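Local coordinates for cytochrome C-type biogenesis protein ccmF (Thermus thermophilus, PDB 6ZMQ) that acts as a membrane-bound cytochrome c heme lyase, binding heme b and probably joining heme to apocytochrome c during cytochrome c maturation, at residues Y246-W251 with K593-T597; L468-N472 with F511-L515; F522-L528 with L621-V627. All blocks are in the same frame, centred on the assembly; numbering follows the deposited sequence.

Contact 1: residues Y246-W251 with K593-T597; sequences YEVLGW and KVIYT
Gly250 and Val594 bring the two backbones closest, with CA atoms 5.7 Å apart, and no hydrogen bond passes between the segments. Residues 246-251 hold the last two residues of helix 224-247 and the loop that follows. Gly250 has left helical geometry with a positive phi of 63°. Having no side chain, it presents bare backbone to Ile595, whose CG2 packs 3.7 Å from Gly250 CA. The other branch of Ile595 reaches the helix end. Its CG1 lies between the backbone N and the carbonyl carbon (chi1 61°), which places CG1 and CD1 against the carbonyl oxygen of Glu247. Val594 meets the backbone in a similar way, with CG1 3.3 Å from Val248 O.

Glu247 runs out in an extended chain and crosses Thr597 at about a right angle. Its OE1 is 3.4 Å from the methyl carbon CG2 of Thr597. This is a van der Waals contact; the hydroxyl of Thr597 is bonded to the carbonyl of Leu605 instead. At the other end of the contact, the chain of Lys593 bends at its last two torsions. Its ammonium group comes over one face of Trp251. NZ is 3.7 Å from the centroid of the six-membered ring and 24° off the ring normal, a cation-pi interaction. The nearest ring carbons are CZ2 and CH2. Leu249 CD1 lies at the edge of the same ring, in its plane. A long, weak ion pair with Asp610 gives the ammonium a second partner.

The contact joins the loop after a helix to the short, weakly bonded strand 593-594, outermost in its antiparallel sheet. It rests on van der Waals packing, largely against carbonyl oxygens, with one cation-pi pair.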
loop_
_atom_site.group_PDB
_atom_site.type_symbol
_atom_site.label_atom_id
_atom_site.label_comp_id
_atom_site.label_asym_id
_atom_site.label_seq_id
_atom_site.Cartn_x
_atom_site.Cartn_y
_atom_site.Cartn_z
ATOM N N TYR A 246 -12.176 5.911 5.699
ATOM C CA TYR A 246 -13.122 7.024 5.746
ATOM C C TYR A 246 -14.562 6.539 5.560
ATOM O O TYR A 246 -15.408 6.743 6.438
ATOM C CB TYR A 246 -12.789 8.075 4.688
ATOM C CG TYR A 246 -13.502 9.406 4.877
ATOM C CD1 TYR A 246 -13.124 10.296 5.872
ATOM C CD2 TYR A 246 -14.595 9.739 4.094
ATOM C CE1 TYR A 246 -13.781 11.517 6.037
ATOM C CE2 TYR A 246 -15.253 10.944 4.248
ATOM C CZ TYR A 246 -14.845 11.832 5.215
ATOM O OH TYR A 246 -15.525 13.019 5.358
ATOM N N GLU A 247 -14.863 5.867 4.438
ATOM C CA GLU A 247 -16.254 5.651 4.060
ATOM C C GLU A 247 -16.846 4.343 4.593
ATOM O O GLU A 247 -18.049 4.297 4.867
ATOM C CB GLU A 247 -16.404 5.701 2.520
ATOM C CG GLU A 247 -17.869 5.711 2.002
ATOM C CD GLU A 247 -18.040 6.169 0.567
ATOM O OE1 GLU A 247 -17.787 7.353 0.262
ATOM O OE2 GLU A 247 -18.520 5.350 -0.243
ATOM N N VAL A 248 -16.078 3.272 4.780
ATOM C CA VAL A 248 -16.699 2.013 5.171
ATOM C C VAL A 248 -16.387 1.594 6.603
ATOM O O VAL A 248 -17.311 1.165 7.318
ATOM C CB VAL A 248 -16.339 0.872 4.196
ATOM C CG1 VAL A 248 -17.299 -0.284 4.376
ATOM C CG2 VAL A 248 -16.360 1.346 2.752
ATOM N N LEU A 249 -15.154 1.745 7.093
ATOM C CA LEU A 249 -14.929 1.524 8.514
ATOM C C LEU A 249 -15.480 2.678 9.329
ATOM O O LEU A 249 -15.887 2.471 10.478
ATOM C CB LEU A 249 -13.432 1.315 8.803
ATOM C CG LEU A 249 -12.918 0.784 10.154
ATOM C CD1 LEU A 249 -12.657 1.892 11.175
ATOM C CD2 LEU A 249 -13.853 -0.278 10.745
ATOM N N GLY A 250 -15.546 3.862 8.725
ATOM C CA GLY A 250 -16.389 4.954 9.159
ATOM C C GLY A 250 -16.118 5.540 10.525
ATOM O O GLY A 250 -17.056 5.812 11.279
ATOM N N TRP A 251 -14.851 5.764 10.852
ATOM C CA TRP A 251 -14.504 6.549 12.026
ATOM C C TRP A 251 -14.090 7.956 11.614
ATOM O O TRP A 251 -13.233 8.580 12.245
ATOM C CB TRP A 251 -13.426 5.872 12.866
ATOM C CG TRP A 251 -14.032 5.015 13.927
ATOM C CD1 TRP A 251 -14.115 3.652 13.949
ATOM C CD2 TRP A 251 -14.739 5.480 15.082
ATOM N NE1 TRP A 251 -14.784 3.239 15.081
ATOM C CE2 TRP A 251 -15.182 4.345 15.789
ATOM C CE3 TRP A 251 -15.018 6.751 15.602
ATOM C CZ2 TRP A 251 -15.892 4.444 16.986
ATOM C CZ3 TRP A 251 -15.721 6.848 16.781
ATOM C CH2 TRP A 251 -16.151 5.704 17.463
ATOM N N LYS A 593 -20.523 1.171 13.175
ATOM C CA LYS A 593 -21.260 1.992 12.236
ATOM C C LYS A 593 -20.838 1.676 10.804
ATOM O O LYS A 593 -19.731 1.187 10.549
ATOM C CB LYS A 593 -20.990 3.466 12.536
ATOM C CG LYS A 593 -21.336 3.837 13.958
ATOM C CD LYS A 593 -21.029 5.257 14.332
ATOM C CE LYS A 593 -19.530 5.482 14.410
ATOM N NZ LYS A 593 -18.916 4.698 15.508
ATOM N N VAL A 594 -21.741 1.967 9.863
ATOM C CA VAL A 594 -21.363 2.337 8.498
ATOM C C VAL A 594 -22.102 3.634 8.159
ATOM O O VAL A 594 -23.341 3.743 8.276
ATOM C CB VAL A 594 -21.596 1.245 7.437
ATOM C CG1 VAL A 594 -20.478 0.216 7.454
ATOM C CG2 VAL A 594 -22.848 0.549 7.609
ATOM N N ILE A 595 -21.318 4.631 7.798
ATOM C CA ILE A 595 -21.739 6.002 7.566
ATOM C C ILE A 595 -22.413 6.125 6.207
ATOM O O ILE A 595 -22.163 5.331 5.290
ATOM C CB ILE A 595 -20.496 6.908 7.704
ATOM C CG1 ILE A 595 -19.404 6.569 6.697
ATOM C CG2 ILE A 595 -19.754 6.559 8.924
ATOM C CD1 ILE A 595 -19.267 7.444 5.504
ATOM N N TYR A 596 -23.289 7.114 6.065
ATOM C CA TYR A 596 -23.743 7.483 4.729
ATOM C C TYR A 596 -23.175 8.851 4.387
ATOM O O TYR A 596 -23.070 9.725 5.257
ATOM C CB TYR A 596 -25.271 7.440 4.591
ATOM C CG TYR A 596 -25.799 8.153 3.356
ATOM C CD1 TYR A 596 -25.643 7.597 2.085
ATOM C CD2 TYR A 596 -26.356 9.428 3.451
ATOM C CE1 TYR A 596 -26.089 8.261 0.953
ATOM C CE2 TYR A 596 -26.816 10.086 2.332
ATOM C CZ TYR A 596 -26.669 9.507 1.082
ATOM O OH TYR A 596 -27.111 10.165 -0.044
ATOM N N THR A 597 -22.758 9.022 3.138
ATOM C CA THR A 597 -22.145 10.278 2.726
ATOM C C THR A 597 -22.566 10.787 1.349
ATOM O O THR A 597 -22.427 10.066 0.339
ATOM C CB THR A 597 -20.628 10.180 2.832
ATOM O OG1 THR A 597 -20.069 11.330 2.203
ATOM C CG2 THR A 597 -20.083 8.881 2.212
#

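Contact 2: residues L468-N472 with F511-L515; sequences LFLYN and FAVAL. With HEM (protoporphyrin IX containing Fe), chain B.
Phe469 reaches across to Ala514, Leu515 and Phe511 between two antiparallel helices. The local axes are 9.5 Å apart at closest approach, and the angle between their directions is 166°. The CB of Phe469 starts 4.1 Å from Ala514 O. CG stands anti to the backbone N (chi1 172°), which brings the ring end nearer helix 501-525. CD1 comes next and makes two contacts. It lies 3.4 Å from Ala514 O and 3.9 Å from Ala514 CB. Further out, CE1 approaches the backbone N of Leu515 and its CB. CE1 also meets CE1 of Phe511 at 3.4 Å, and CZ touches that same Phe511 atom.

The two phenyl groups are not stacked. Their centroids are 5.8 Å apart and their planes differ by 22°, so they meet rim to rim. Phe469 CE1 lies at the edge of the Phe511 ring, in its plane. Almost one turn on, Asn472 sends its CB toward Ala514, and the two CB atoms are 3.8 Å apart. The small methyl of Ala514 therefore sits between Phe469 and Asn472.

Val513, the residue before Ala514, points to another side of the helix. Its CG2 lies beside a vinyl group of the heme, near CAC. His510, an axial ligand of the heme iron, lies just before this segment. Leu417 and Met420 of helix 402-422 also touch Val513. This is antiparallel transmembrane helix packing, with one side of helix 501-525 meeting helix 460-484 and another lining the heme b pocket.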
loop_
_atom_site.group_PDB
_atom_site.type_symbol
_atom_site.label_atom_id
_atom_site.label_comp_id
_atom_site.label_asym_id
_atom_site.label_seq_id
_atom_site.Cartn_x
_atom_site.Cartn_y
_atom_site.Cartn_z
ATOM N N LEU A 468 0.416 26.247 -3.520
ATOM C CA LEU A 468 1.247 25.111 -3.914
ATOM C C LEU A 468 0.624 24.319 -5.055
ATOM O O LEU A 468 1.325 23.911 -5.989
ATOM C CB LEU A 468 1.481 24.190 -2.721
ATOM C CG LEU A 468 2.523 24.612 -1.692
ATOM C CD1 LEU A 468 2.750 23.473 -0.722
ATOM C CD2 LEU A 468 3.805 25.030 -2.377
ATOM N N PHE A 469 -0.694 24.103 -4.997
ATOM C CA PHE A 469 -1.386 23.407 -6.081
ATOM C C PHE A 469 -1.399 24.225 -7.370
ATOM O O PHE A 469 -1.290 23.662 -8.466
ATOM C CB PHE A 469 -2.812 23.067 -5.664
ATOM C CG PHE A 469 -3.659 22.513 -6.781
ATOM C CD1 PHE A 469 -3.436 21.213 -7.238
ATOM C CD2 PHE A 469 -4.668 23.284 -7.370
ATOM C CE1 PHE A 469 -4.192 20.676 -8.261
ATOM C CE2 PHE A 469 -5.446 22.775 -8.405
ATOM C CZ PHE A 469 -5.211 21.456 -8.857
ATOM N N LEU A 470 -1.572 25.550 -7.262
ATOM C CA LEU A 470 -1.572 26.400 -8.455
ATOM C C LEU A 470 -0.187 26.467 -9.085
ATOM O O LEU A 470 -0.051 26.404 -10.314
ATOM C CB LEU A 470 -2.084 27.798 -8.107
ATOM C CG LEU A 470 -3.598 27.940 -8.274
ATOM C CD1 LEU A 470 -4.183 29.002 -7.370
ATOM C CD2 LEU A 470 -3.931 28.242 -9.736
ATOM N N TYR A 471 0.847 26.551 -8.244
ATOM C CA TYR A 471 2.237 26.416 -8.670
ATOM C C TYR A 471 2.494 25.064 -9.339
ATOM O O TYR A 471 3.225 24.980 -10.336
ATOM C CB TYR A 471 3.124 26.594 -7.433
ATOM C CG TYR A 471 4.458 25.894 -7.487
ATOM C CD1 TYR A 471 5.492 26.414 -8.248
ATOM C CD2 TYR A 471 4.679 24.705 -6.792
ATOM C CE1 TYR A 471 6.711 25.783 -8.316
ATOM C CE2 TYR A 471 5.887 24.058 -6.872
ATOM C CZ TYR A 471 6.905 24.607 -7.627
ATOM O OH TYR A 471 8.123 23.980 -7.693
ATOM N N ASN A 472 1.882 23.996 -8.810
ATOM C CA ASN A 472 2.104 22.653 -9.338
ATOM C C ASN A 472 1.441 22.467 -10.698
ATOM O O ASN A 472 2.046 21.887 -11.607
ATOM C CB ASN A 472 1.592 21.608 -8.350
ATOM C CG ASN A 472 2.680 21.080 -7.424
ATOM O OD1 ASN A 472 3.811 20.871 -7.844
ATOM N ND2 ASN A 472 2.327 20.836 -6.166
ATOM N N PHE A 511 0.303 15.562 -11.045
ATOM C CA PHE A 511 -0.873 16.436 -10.866
ATOM C C PHE A 511 -1.823 15.812 -9.872
ATOM O O PHE A 511 -2.436 16.515 -9.137
ATOM C CB PHE A 511 -1.620 16.508 -12.181
ATOM C CG PHE A 511 -2.844 17.367 -12.183
ATOM C CD1 PHE A 511 -3.050 18.309 -11.217
ATOM C CD2 PHE A 511 -3.755 17.260 -13.190
ATOM C CE1 PHE A 511 -4.157 19.130 -11.249
ATOM C CE2 PHE A 511 -4.861 18.080 -13.236
ATOM C CZ PHE A 511 -5.063 19.017 -12.259
ATOM N N ALA A 512 -1.977 14.508 -9.937
ATOM C CA ALA A 512 -2.844 13.779 -8.999
ATOM C C ALA A 512 -2.300 13.935 -7.592
ATOM O O ALA A 512 -3.097 14.083 -6.722
ATOM C CB ALA A 512 -2.895 12.331 -9.386
ATOM N N VAL A 513 -0.998 13.841 -7.369
ATOM C CA VAL A 513 -0.567 14.109 -5.974
ATOM C C VAL A 513 -0.833 15.561 -5.631
ATOM O O VAL A 513 -1.131 15.789 -4.500
ATOM C CB VAL A 513 0.890 13.775 -5.659
ATOM C CG1 VAL A 513 1.446 14.716 -4.622
ATOM C CG2 VAL A 513 0.992 12.378 -5.135
ATOM N N ALA A 514 -0.601 16.490 -6.549
ATOM C CA ALA A 514 -0.792 17.934 -6.307
ATOM C C ALA A 514 -2.183 18.231 -5.754
ATOM O O ALA A 514 -2.289 19.062 -4.856
ATOM C CB ALA A 514 -0.580 18.638 -7.603
ATOM N N LEU A 515 -3.203 17.619 -6.359
ATOM C CA LEU A 515 -4.605 17.698 -6.006
ATOM C C LEU A 515 -4.882 17.079 -4.640
ATOM O O LEU A 515 -5.691 17.626 -3.876
ATOM C CB LEU A 515 -5.406 16.975 -7.095
ATOM C CG LEU A 515 -6.928 16.959 -7.296
ATOM C CD1 LEU A 515 -7.596 18.287 -6.965
ATOM C CD2 LEU A 515 -7.235 16.522 -8.725
HETATM C CHA HEM B . 8.426 10.095 -12.471
HETATM C CHB HEM B . 10.271 14.056 -10.255
HETATM C CHC HEM B . 7.497 13.121 -6.308
HETATM C CHD HEM B . 5.383 9.487 -8.781
HETATM C C1A HEM B . 9.144 11.241 -12.167
HETATM C C2A HEM B . 10.119 11.799 -13.039
HETATM C C3A HEM B . 10.638 12.901 -12.427
HETATM C C4A HEM B . 10.009 13.048 -11.177
HETATM C CMA HEM B . 11.700 13.813 -12.972
HETATM C CAA HEM B . 10.518 11.279 -14.411
HETATM C CBA HEM B . 9.499 11.681 -15.494
HETATM C CGA HEM B . 9.441 13.178 -15.667
HETATM O O1A HEM B . 8.370 13.788 -15.446
HETATM O O2A HEM B . 10.464 13.803 -16.030
HETATM C C1B HEM B . 9.667 14.096 -8.981
HETATM C C2B HEM B . 10.074 14.986 -7.959
HETATM C C3B HEM B . 9.315 14.739 -6.856
HETATM C C4B HEM B . 8.426 13.634 -7.209
HETATM C CMB HEM B . 11.139 16.031 -8.063
HETATM C CAB HEM B . 9.369 15.405 -5.549
HETATM C CBB HEM B . 10.175 14.686 -4.524
HETATM C C1C HEM B . 6.635 12.111 -6.675
HETATM C C2C HEM B . 5.506 11.718 -5.956
HETATM C C3C HEM B . 4.930 10.698 -6.674
HETATM C C4C HEM B . 5.695 10.464 -7.841
HETATM C CMC HEM B . 4.990 12.262 -4.648
HETATM C CAC HEM B . 3.732 9.977 -6.284
HETATM C CBC HEM B . 2.425 10.354 -6.870
HETATM C C1D HEM B . 6.064 9.280 -9.991
HETATM C C2D HEM B . 5.810 8.178 -10.926
HETATM C C3D HEM B . 6.657 8.336 -11.968
HETATM C C4D HEM B . 7.428 9.562 -11.658
HETATM C CMD HEM B . 4.800 7.077 -10.754
HETATM C CAD HEM B . 6.784 7.447 -13.196
HETATM C CBD HEM B . 8.053 6.596 -13.065
HETATM C CGD HEM B . 8.233 5.563 -14.153
HETATM O O1D HEM B . 9.068 5.728 -15.071
HETATM O O2D HEM B . 7.559 4.517 -14.128
HETATM N NA HEM B . 9.116 12.021 -11.027
HETATM N NB HEM B . 8.698 13.302 -8.480
HETATM N NC HEM B . 6.717 11.372 -7.824
HETATM N ND HEM B . 7.013 10.049 -10.485
HETATM FE FE HEM B . 7.774 11.760 -9.536
#

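Contact 3: residues F522-L528 with L621-V627; sequences FSQTYRL and LIVTPLV. With LMT (dodecyl-beta-D-maltoside), chain D.
Leu528 and Val623 form an antiparallel hydrogen-bonded pair at the edge of a sheet. Leu528 N donates to Val623 O over 3.0 Å. Val623 N returns a bond to Leu528 O over 2.9 Å. Each acceptor also faces a CA-H, that of Arg527 at Val623 O and that of Ile622 at Leu528 O. The side chains of the pair lie alongside each other and point the same way. Leu528 CG sits between the backbone N and the carbonyl carbon (chi1 63°), where CD2 meets Val623 CG1 at 3.7 Å.

Nearer the membrane helix, the ring of Pro625 takes over. Its CD rests 3.2 Å from Tyr526 O and 3.5 Å from Phe522 O, while its CG touches Tyr526 CB. Leu626 CD1 lies 3.8 Å from Phe522 CB, the two side chains running side by side. Thr624 CG2 packs against CB and CD of Arg527, again side by side, with CG2 to CB at 3.7 Å.

A second shell fixes these groups. Arg527 NH2 bonds the carbonyl of Gly252, and Tyr254 OH bonds the hydroxyl of Ser523. Phe522 makes an edge-to-face pair with Tyr458.

The segments thus meet where helix 501-525 ends and strand 528-534 begins, beside the end of strand 617-625. Two backbone bonds set the strand pairing. Pro625 has no N-H to offer Tyr526 O; this, together with the helical shape of residues 522-525, is consistent with the pairing stopping here.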
loop_
_atom_site.group_PDB
_atom_site.type_symbol
_atom_site.label_atom_id
_atom_site.label_comp_id
_atom_site.label_asym_id
_atom_site.label_seq_id
_atom_site.Cartn_x
_atom_site.Cartn_y
_atom_site.Cartn_z
ATOM N N PHE A 522 -6.927 21.175 2.968
ATOM C CA PHE A 522 -8.247 21.790 3.098
ATOM C C PHE A 522 -9.181 20.979 4.003
ATOM O O PHE A 522 -10.013 21.561 4.715
ATOM C CB PHE A 522 -8.864 22.002 1.709
ATOM C CG PHE A 522 -8.604 23.378 1.134
ATOM C CD1 PHE A 522 -7.477 23.623 0.369
ATOM C CD2 PHE A 522 -9.486 24.414 1.374
ATOM C CE1 PHE A 522 -7.232 24.879 -0.160
ATOM C CE2 PHE A 522 -9.253 25.672 0.854
ATOM C CZ PHE A 522 -8.120 25.901 0.084
ATOM N N SER A 523 -9.073 19.637 3.984
ATOM C CA SER A 523 -9.904 18.817 4.869
ATOM C C SER A 523 -9.356 18.780 6.294
ATOM O O SER A 523 -10.125 18.644 7.255
ATOM C CB SER A 523 -10.047 17.404 4.305
ATOM O OG SER A 523 -8.795 16.759 4.174
ATOM N N GLN A 524 -8.030 18.835 6.445
ATOM C CA GLN A 524 -7.413 18.861 7.768
ATOM C C GLN A 524 -7.697 20.169 8.494
ATOM O O GLN A 524 -7.938 20.175 9.708
ATOM C CB GLN A 524 -5.904 18.638 7.646
ATOM C CG GLN A 524 -5.470 17.172 7.608
ATOM C CD GLN A 524 -5.930 16.384 8.823
ATOM O OE1 GLN A 524 -5.853 16.861 9.956
ATOM N NE2 GLN A 524 -6.411 15.168 8.590
ATOM N N THR A 525 -7.626 21.295 7.779
ATOM C CA THR A 525 -7.904 22.585 8.404
ATOM C C THR A 525 -9.382 22.733 8.745
ATOM O O THR A 525 -9.743 23.079 9.877
ATOM C CB THR A 525 -7.449 23.732 7.493
ATOM O OG1 THR A 525 -7.685 23.397 6.119
ATOM C CG2 THR A 525 -5.971 24.036 7.694
ATOM N N TYR A 526 -10.252 22.487 7.769
ATOM C CA TYR A 526 -11.616 23.015 7.792
ATOM C C TYR A 526 -12.660 21.943 8.076
ATOM O O TYR A 526 -13.556 21.700 7.276
ATOM C CB TYR A 526 -11.912 23.700 6.469
ATOM C CG TYR A 526 -11.254 25.023 6.403
ATOM C CD1 TYR A 526 -11.284 25.855 7.512
ATOM C CD2 TYR A 526 -10.629 25.466 5.244
ATOM C CE1 TYR A 526 -10.698 27.070 7.493
ATOM C CE2 TYR A 526 -10.022 26.703 5.213
ATOM C CZ TYR A 526 -10.071 27.497 6.352
ATOM O OH TYR A 526 -9.495 28.731 6.407
ATOM N N ARG A 527 -12.615 21.356 9.263
ATOM C CA ARG A 527 -13.580 20.303 9.529
ATOM C C ARG A 527 -14.268 20.525 10.867
ATOM O O ARG A 527 -13.644 20.963 11.840
ATOM C CB ARG A 527 -12.917 18.926 9.415
ATOM C CG ARG A 527 -12.318 18.266 10.626
ATOM C CD ARG A 527 -11.946 16.854 10.226
ATOM N NE ARG A 527 -12.333 15.872 11.226
ATOM C CZ ARG A 527 -12.402 14.568 10.995
ATOM N NH1 ARG A 527 -12.887 13.754 11.919
ATOM N NH2 ARG A 527 -12.094 14.086 9.797
ATOM N N LEU A 528 -15.575 20.304 10.875
ATOM C CA LEU A 528 -16.371 20.449 12.085
ATOM C C LEU A 528 -17.179 19.191 12.354
ATOM O O LEU A 528 -17.776 18.613 11.442
ATOM C CB LEU A 528 -17.306 21.685 12.039
ATOM C CG LEU A 528 -18.453 21.904 11.050
ATOM C CD1 LEU A 528 -19.413 22.926 11.602
ATOM C CD2 LEU A 528 -17.886 22.487 9.777
ATOM N N LEU A 621 -22.456 14.285 12.993
ATOM C CA LEU A 621 -22.348 14.760 11.611
ATOM C C LEU A 621 -21.032 15.527 11.508
ATOM O O LEU A 621 -20.804 16.484 12.265
ATOM C CB LEU A 621 -23.568 15.593 11.212
ATOM C CG LEU A 621 -23.813 16.248 9.838
ATOM C CD1 LEU A 621 -23.275 17.638 9.765
ATOM C CD2 LEU A 621 -23.278 15.437 8.677
ATOM N N ILE A 622 -20.100 15.011 10.633
ATOM C CA ILE A 622 -18.839 15.708 10.388
ATOM C C ILE A 622 -18.849 16.296 8.976
ATOM O O ILE A 622 -19.441 15.745 8.030
ATOM C CB ILE A 622 -17.614 14.796 10.679
ATOM C CG1 ILE A 622 -17.374 13.698 9.648
ATOM C CG2 ILE A 622 -17.789 14.086 12.009
ATOM C CD1 ILE A 622 -16.298 13.977 8.598
ATOM N N VAL A 623 -18.186 17.448 8.847
ATOM C CA VAL A 623 -18.208 18.272 7.642
ATOM C C VAL A 623 -16.770 18.636 7.286
ATOM O O VAL A 623 -16.049 19.239 8.098
ATOM C CB VAL A 623 -19.079 19.530 7.836
ATOM C CG1 VAL A 623 -18.809 20.548 6.760
ATOM C CG2 VAL A 623 -20.548 19.186 7.851
ATOM N N THR A 624 -16.342 18.211 6.094
ATOM C CA THR A 624 -15.009 18.286 5.513
ATOM C C THR A 624 -15.085 18.719 4.053
ATOM O O THR A 624 -15.992 18.295 3.330
ATOM C CB THR A 624 -14.322 16.911 5.559
ATOM O OG1 THR A 624 -15.161 15.944 4.909
ATOM C CG2 THR A 624 -14.046 16.439 6.971
ATOM N N PRO A 625 -14.123 19.513 3.574
ATOM C CA PRO A 625 -14.102 19.900 2.160
ATOM C C PRO A 625 -13.152 19.063 1.316
ATOM O O PRO A 625 -12.122 18.574 1.787
ATOM C CB PRO A 625 -13.614 21.359 2.211
ATOM C CG PRO A 625 -13.532 21.710 3.706
ATOM C CD PRO A 625 -13.245 20.395 4.345
ATOM N N LEU A 626 -13.542 18.919 0.039
ATOM C CA LEU A 626 -12.706 18.407 -1.063
ATOM C C LEU A 626 -12.191 16.981 -0.834
ATOM O O LEU A 626 -11.162 16.587 -1.384
ATOM C CB LEU A 626 -11.535 19.358 -1.342
ATOM C CG LEU A 626 -11.910 20.708 -1.957
ATOM C CD1 LEU A 626 -11.099 21.849 -1.350
ATOM C CD2 LEU A 626 -11.762 20.678 -3.471
ATOM N N VAL A 627 -12.918 16.172 -0.064
ATOM C CA VAL A 627 -12.482 14.792 0.162
ATOM C C VAL A 627 -12.883 13.908 -1.021
ATOM O O VAL A 627 -12.277 12.856 -1.259
ATOM C CB VAL A 627 -13.039 14.287 1.506
ATOM C CG1 VAL A 627 -12.323 13.030 2.002
ATOM C CG2 VAL A 627 -12.869 15.365 2.526
HETATM C C1B LMT D . -9.222 13.026 14.426
HETATM C C2B LMT D . -8.865 13.995 15.599
HETATM C C3B LMT D . -10.053 14.309 16.569
HETATM C C4B LMT D . -11.428 13.737 16.130
HETATM C C5B LMT D . -11.174 12.263 15.771
HETATM C C6B LMT D . -12.497 11.560 15.500
HETATM O O1B LMT D . -8.059 12.372 13.970
HETATM O O2B LMT D . -7.824 13.427 16.286
HETATM O O3B LMT D . -10.118 15.647 16.840
HETATM O "O4'" LMT D . -12.344 13.817 17.156
HETATM O O5B LMT D . -10.246 12.066 14.690
HETATM O O6B LMT D . -13.282 11.594 16.623
HETATM C "C1'" LMT D . -5.250 12.749 10.772
HETATM C "C2'" LMT D . -5.021 13.636 12.037
HETATM C "C3'" LMT D . -5.876 13.113 13.237
HETATM C "C4'" LMT D . -7.359 12.909 12.856
HETATM C "C5'" LMT D . -7.274 11.867 11.711
HETATM C "C6'" LMT D . -8.573 11.243 11.280
HETATM O "O1'" LMT D . -4.849 13.422 9.640
HETATM O "O2'" LMT D . -3.703 13.577 12.405
HETATM O "O3'" LMT D . -5.767 13.950 14.305
HETATM O "O5'" LMT D . -6.647 12.464 10.584
HETATM O "O6'" LMT D . -9.255 12.233 10.628
HETATM C C1 LMT D . -3.552 13.128 9.142
HETATM C C2 LMT D . -3.652 13.254 7.645
HETATM C C3 LMT D . -2.475 13.840 6.919
HETATM C C4 LMT D . -1.482 12.747 6.598
HETATM C C5 LMT D . -0.326 13.329 5.839
HETATM C C6 LMT D . 0.248 12.416 4.795
HETATM C C7 LMT D . -0.828 11.888 3.887
HETATM C C8 LMT D . -0.314 11.835 2.490
HETATM C C9 LMT D . -0.568 10.522 1.827
HETATM C C10 LMT D . 0.037 10.568 0.456
HETATM C C11 LMT D . -0.287 9.314 -0.284
HETATM C C12 LMT D . -0.457 9.574 -1.741
#

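From the N terminus, the end of helix 224-247 and the loop after it open contact 1. The chain then passes through helices 460-484 and 501-525, whose pairing closes contact 2 across 38 residues, mostly the rest of the two helices. Contact 2 is therefore nested inside contact 1. Contact 3 opens at the end of helix 501-525. The beta region follows, and 593-597 closes contact 1 before 621-627 closes contact 3, so these two cross. Contacts 1 and 3 also touch through a probable hydrogen bond between Tyr246 OH and Thr624 OG1. Contact 2 stays within the helical region by the heme, whereas contacts 1 and 3 tie the beta region to two transmembrane helices.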